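Local structure of probable 2-phosphosulfolactate phosphatase (Clostridium acetobutylicum, 1VR0) at residues V58-V63 against L67-E72; N31-V36 against E143-L148. The protein probably hydrolyses (2R)-O-phospho-3-sulfolactate to (2R)-3-sulfolactate and phosphate in a magnesium-dependent reaction. All coordinates share one frame; numbering follows the deposited sequence.

In the fold
Both interactions pack a strand, or its end, against a helix, but in different sheets of the chain. Interaction 1 joins the end of strand 56-59, at one margin of the three-stranded parallel sheet, to helix 63-73, which follows it almost at once. Interaction 2 brings together strand 33-37, inside the larger mixed sheet, and helix 138-148, more than a hundred residues later. The first is partly buried and mixes a helical backbone bond, methyl contacts and a lysine whose amine is paired with a glutamate. The second is buried, with methyl packing and one water between a threonine hydroxyl and a helix carbonyl. The centres of interactions 1 and 2 lie about 27 Å apart, and they share no element.

Interaction 1 of 2, residues V58-V63 against L67-E72; sequences VPVLTV and LKKVKE
The side chain of K69 leaves the helix with CG anti to its carbonyl carbon (chi1 -80°), and the chain bends at chi2 (-46°), which brings the methylenes across V60 before the chain straightens. V60 turns CG1 anti to its own carbonyl carbon (chi1 -57°), and that methyl of V60 meets CG of K69 at 4.0 Å. The two side chains are set aslant, and it is the methylenes of the lysine, not its amine, that face the valines. Farther out, CE of K69 comes within 4.4 Å of CG1 of V58, a looser touch. The amine passes beyond the valines to E72, one turn on: NZ of K69 is 3.0 Å from OE2 of E72, on the syn side of the carboxylate and slightly out of its plane. This salt bridge probably helps to steady the bent lysine chain.

At the start of the helix the contact is partly main chain. N of L67 donates to O of V63 at 3.0 Å, an i to i+4 helical bond, and CG of L67 lies 3.4 Å from the same oxygen. V63 and L67 run side by side, with CG1 of V63 and CD1 of L67 4.1 Å apart. T62, at the N-cap, caps N of E65 through OG1, while V58 and V60 exchange backbone bonds with strand 109-113. The strand, short connection and capped helix form the first half of a parallel beta-alpha-beta crossover, completed by strand 77-81, whose L79 touches L67 and V70.

Interaction 2 of 2, residues N31-V36 against E143-L148; sequences NKTAVV and EKIVEL
T33 and L148 meet where strand 33-37 faces the last turn of helix 138-148, and the threonine can be followed outward. From CB, which points at the helix, two branches part. The hydroxyl OG1 of T33 stands anti to the carbonyl carbon (chi1 -65°) and lies against L148, 3.6 Å from CD1 and 3.8 Å from CB of that leucine. OG1 of T33 also gives its proton to a water 2.8 Å away, and that water donates in turn to O of I145, also at 2.8 Å. The other branch, CG2 of T33, packs on CD1 of L148 at 3.7 Å and reaches CG1 of I145 more loosely.

Two residues along the strand, CG2 of V35 meets CD1 of I145 at 3.8 Å, the two side chains crossing at about a right angle. The axes of helix segment 143-148 and strand segment 33-36 run nearly antiparallel (167°), 10.0 Å apart at closest approach. L131 and V152 of the adjoining strands 129-133 and 152-156 also touch T33.

No direct hydrogen bond joins the two segments. Direct contact is by apolar packing, while the water accepts the hydroxyl proton of buried T33 and links it to a carbonyl of the helix.

Interaction 1 of 2, residues V58-V63 against L67-E72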
# COMPACT_ATOMS: atom_id res chain seq x y z
N VAL A 58 6.62 18.30 21.03
CA VAL A 58 5.26 17.92 21.35
C VAL A 58 4.40 18.05 20.07
O VAL A 58 4.04 19.15 19.69
CB VAL A 58 4.66 18.84 22.40
CG1 VAL A 58 3.22 18.42 22.73
CG2 VAL A 58 5.52 18.90 23.64
N PRO A 59 4.09 16.91 19.40
CA PRO A 59 3.24 16.90 18.24
C PRO A 59 1.75 17.00 18.59
O PRO A 59 1.27 16.32 19.47
CB PRO A 59 3.55 15.54 17.61
CG PRO A 59 3.90 14.70 18.70
CD PRO A 59 4.56 15.55 19.73
N VAL A 60 1.04 17.87 17.89
CA VAL A 60 -0.40 18.03 18.06
C VAL A 60 -1.12 18.05 16.70
O VAL A 60 -0.50 18.21 15.63
CB VAL A 60 -0.73 19.28 18.87
CG1 VAL A 60 -0.02 19.24 20.22
CG2 VAL A 60 -0.38 20.56 18.11
N LEU A 61 -2.43 17.89 16.74
CA LEU A 61 -3.21 17.75 15.51
C LEU A 61 -3.79 19.09 15.03
O LEU A 61 -4.01 19.26 13.84
CB LEU A 61 -4.30 16.68 15.69
CG LEU A 61 -3.81 15.24 15.96
CD1 LEU A 61 -4.94 14.26 15.90
CD2 LEU A 61 -2.67 14.75 15.04
N THR A 62 -4.03 20.03 15.92
CA THR A 62 -4.64 21.28 15.47
C THR A 62 -3.84 22.47 15.91
O THR A 62 -3.13 22.42 16.92
CB THR A 62 -6.11 21.44 15.97
OG1 THR A 62 -6.14 21.72 17.38
CG2 THR A 62 -6.87 20.19 15.70
N VAL A 63 -4.01 23.56 15.19
CA VAL A 63 -3.43 24.84 15.58
C VAL A 63 -3.95 25.28 16.94
O VAL A 63 -3.20 25.81 17.76
CB VAL A 63 -3.71 25.92 14.50
CG1 VAL A 63 -3.28 27.32 14.97
CG2 VAL A 63 -3.01 25.50 13.18
N LEU A 67 -1.60 26.21 20.30
CA LEU A 67 -1.55 27.49 21.01
C LEU A 67 -1.81 27.32 22.49
O LEU A 67 -1.30 28.08 23.31
CB LEU A 67 -2.53 28.52 20.40
CG LEU A 67 -2.22 28.87 18.93
CD1 LEU A 67 -3.33 29.71 18.24
CD2 LEU A 67 -0.86 29.55 18.79
N LYS A 68 -2.61 26.31 22.81
CA LYS A 68 -2.90 25.96 24.19
C LYS A 68 -1.66 25.32 24.84
O LYS A 68 -1.29 25.66 25.98
CB LYS A 68 -4.12 25.01 24.18
CG LYS A 68 -4.72 24.65 25.54
CD LYS A 68 -5.32 23.20 25.52
CE LYS A 68 -6.28 22.93 26.71
NZ LYS A 68 -7.01 21.65 26.51
N LYS A 69 -0.98 24.45 24.10
CA LYS A 69 0.24 23.80 24.59
C LYS A 69 1.39 24.77 24.92
O LYS A 69 2.15 24.54 25.86
CB LYS A 69 0.73 22.75 23.59
CG LYS A 69 0.01 21.38 23.61
CD LYS A 69 -0.18 20.84 25.04
CE LYS A 69 -0.39 19.32 25.10
NZ LYS A 69 -0.26 18.85 26.53
N VAL A 70 1.52 25.85 24.15
CA VAL A 70 2.49 26.92 24.47
C VAL A 70 2.36 27.43 25.91
O VAL A 70 3.35 27.58 26.63
CB VAL A 70 2.33 28.15 23.55
CG1 VAL A 70 2.96 29.42 24.19
CG2 VAL A 70 2.91 27.87 22.19
N LYS A 71 1.13 27.74 26.31
CA LYS A 71 0.88 28.26 27.64
C LYS A 71 1.36 27.26 28.69
O LYS A 71 1.85 27.65 29.72
CB LYS A 71 -0.61 28.60 27.83
N GLU A 72 1.24 25.97 28.42
CA GLU A 72 1.64 24.93 29.37
C GLU A 72 3.14 24.81 29.58
O GLU A 72 3.58 24.49 30.67
CB GLU A 72 1.17 23.56 28.91
CG GLU A 72 -0.26 23.26 29.22
CD GLU A 72 -0.70 21.96 28.58
OE1 GLU A 72 -1.83 21.96 28.01
OE2 GLU A 72 0.12 20.97 28.61

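Interaction 2 of 2, residues N31-V36 against E143-L148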
# COMPACT_ATOMS: atom_id res chain seq x y z
N ASN A 31 1.57 -3.07 20.48
CA ASN A 31 2.68 -3.83 21.08
C ASN A 31 3.91 -4.04 20.20
O ASN A 31 4.83 -4.73 20.62
CB ASN A 31 2.20 -5.16 21.66
CG ASN A 31 0.87 -5.02 22.41
OD1 ASN A 31 0.67 -4.09 23.19
ND2 ASN A 31 -0.06 -5.95 22.16
N LYS A 32 3.96 -3.39 19.04
CA LYS A 32 5.11 -3.52 18.16
C LYS A 32 6.11 -2.38 18.32
O LYS A 32 5.89 -1.44 19.04
CB LYS A 32 4.63 -3.60 16.70
CG LYS A 32 3.84 -4.85 16.45
CD LYS A 32 3.42 -4.98 15.03
CE LYS A 32 2.84 -6.36 14.76
NZ LYS A 32 2.96 -6.60 13.28
N THR A 33 7.24 -2.48 17.64
CA THR A 33 8.11 -1.33 17.44
C THR A 33 7.55 -0.62 16.21
O THR A 33 7.61 -1.15 15.10
CB THR A 33 9.58 -1.77 17.19
OG1 THR A 33 10.10 -2.41 18.34
CG2 THR A 33 10.45 -0.61 16.87
N ALA A 34 6.98 0.57 16.40
CA ALA A 34 6.48 1.37 15.27
C ALA A 34 7.50 2.43 14.88
O ALA A 34 8.03 3.13 15.72
CB ALA A 34 5.17 2.04 15.61
N VAL A 35 7.77 2.54 13.59
CA VAL A 35 8.69 3.53 13.10
C VAL A 35 7.90 4.49 12.21
O VAL A 35 7.38 4.09 11.19
CB VAL A 35 9.79 2.88 12.28
CG1 VAL A 35 10.72 3.93 11.69
CG2 VAL A 35 10.57 1.86 13.15
N VAL A 36 7.78 5.74 12.62
CA VAL A 36 7.00 6.70 11.86
C VAL A 36 7.90 7.46 10.88
O VAL A 36 8.98 7.96 11.25
CB VAL A 36 6.24 7.65 12.76
CG1 VAL A 36 5.48 8.63 11.93
CG2 VAL A 36 5.29 6.88 13.68
N GLU A 143 19.53 0.23 14.02
CA GLU A 143 20.23 -0.25 15.19
C GLU A 143 19.31 -0.33 16.40
O GLU A 143 19.36 -1.31 17.13
CB GLU A 143 21.42 0.63 15.46
CG GLU A 143 22.13 0.19 16.70
CD GLU A 143 23.54 0.68 16.74
OE1 GLU A 143 24.24 0.54 15.70
OE2 GLU A 143 23.94 1.20 17.80
N LYS A 144 18.45 0.67 16.60
CA LYS A 144 17.49 0.66 17.70
C LYS A 144 16.41 -0.43 17.56
O LYS A 144 16.02 -1.09 18.52
CB LYS A 144 16.84 2.04 17.84
CG LYS A 144 15.91 2.20 19.03
CD LYS A 144 16.59 2.11 20.35
CE LYS A 144 15.56 2.19 21.48
NZ LYS A 144 16.19 1.96 22.84
N ILE A 145 15.98 -0.64 16.33
CA ILE A 145 15.06 -1.73 16.01
C ILE A 145 15.58 -3.08 16.45
O ILE A 145 14.86 -3.86 17.06
CB ILE A 145 14.76 -1.73 14.50
CG1 ILE A 145 13.80 -0.61 14.18
CG2 ILE A 145 14.17 -3.05 14.07
CD1 ILE A 145 13.68 -0.31 12.65
N VAL A 146 16.83 -3.35 16.15
CA VAL A 146 17.46 -4.62 16.52
C VAL A 146 17.56 -4.75 18.04
O VAL A 146 17.22 -5.78 18.59
CB VAL A 146 18.85 -4.75 15.87
CG1 VAL A 146 19.61 -5.97 16.39
CG2 VAL A 146 18.70 -4.80 14.36
N GLU A 147 18.00 -3.69 18.70
CA GLU A 147 18.12 -3.67 20.17
C GLU A 147 16.77 -3.95 20.82
O GLU A 147 16.69 -4.70 21.76
CB GLU A 147 18.65 -2.32 20.66
CG GLU A 147 19.06 -2.27 22.14
CD GLU A 147 18.31 -1.20 22.98
OE1 GLU A 147 17.76 -0.22 22.42
OE2 GLU A 147 18.25 -1.33 24.23
N LEU A 148 15.71 -3.33 20.29
CA LEU A 148 14.37 -3.46 20.87
C LEU A 148 13.82 -4.87 20.72
O LEU A 148 12.95 -5.29 21.49
CB LEU A 148 13.42 -2.47 20.22
CG LEU A 148 13.50 -1.04 20.73
CD1 LEU A 148 12.50 -0.26 19.99
CD2 LEU A 148 13.26 -0.97 22.25
O HOH W 1 12.12 -3.97 17.29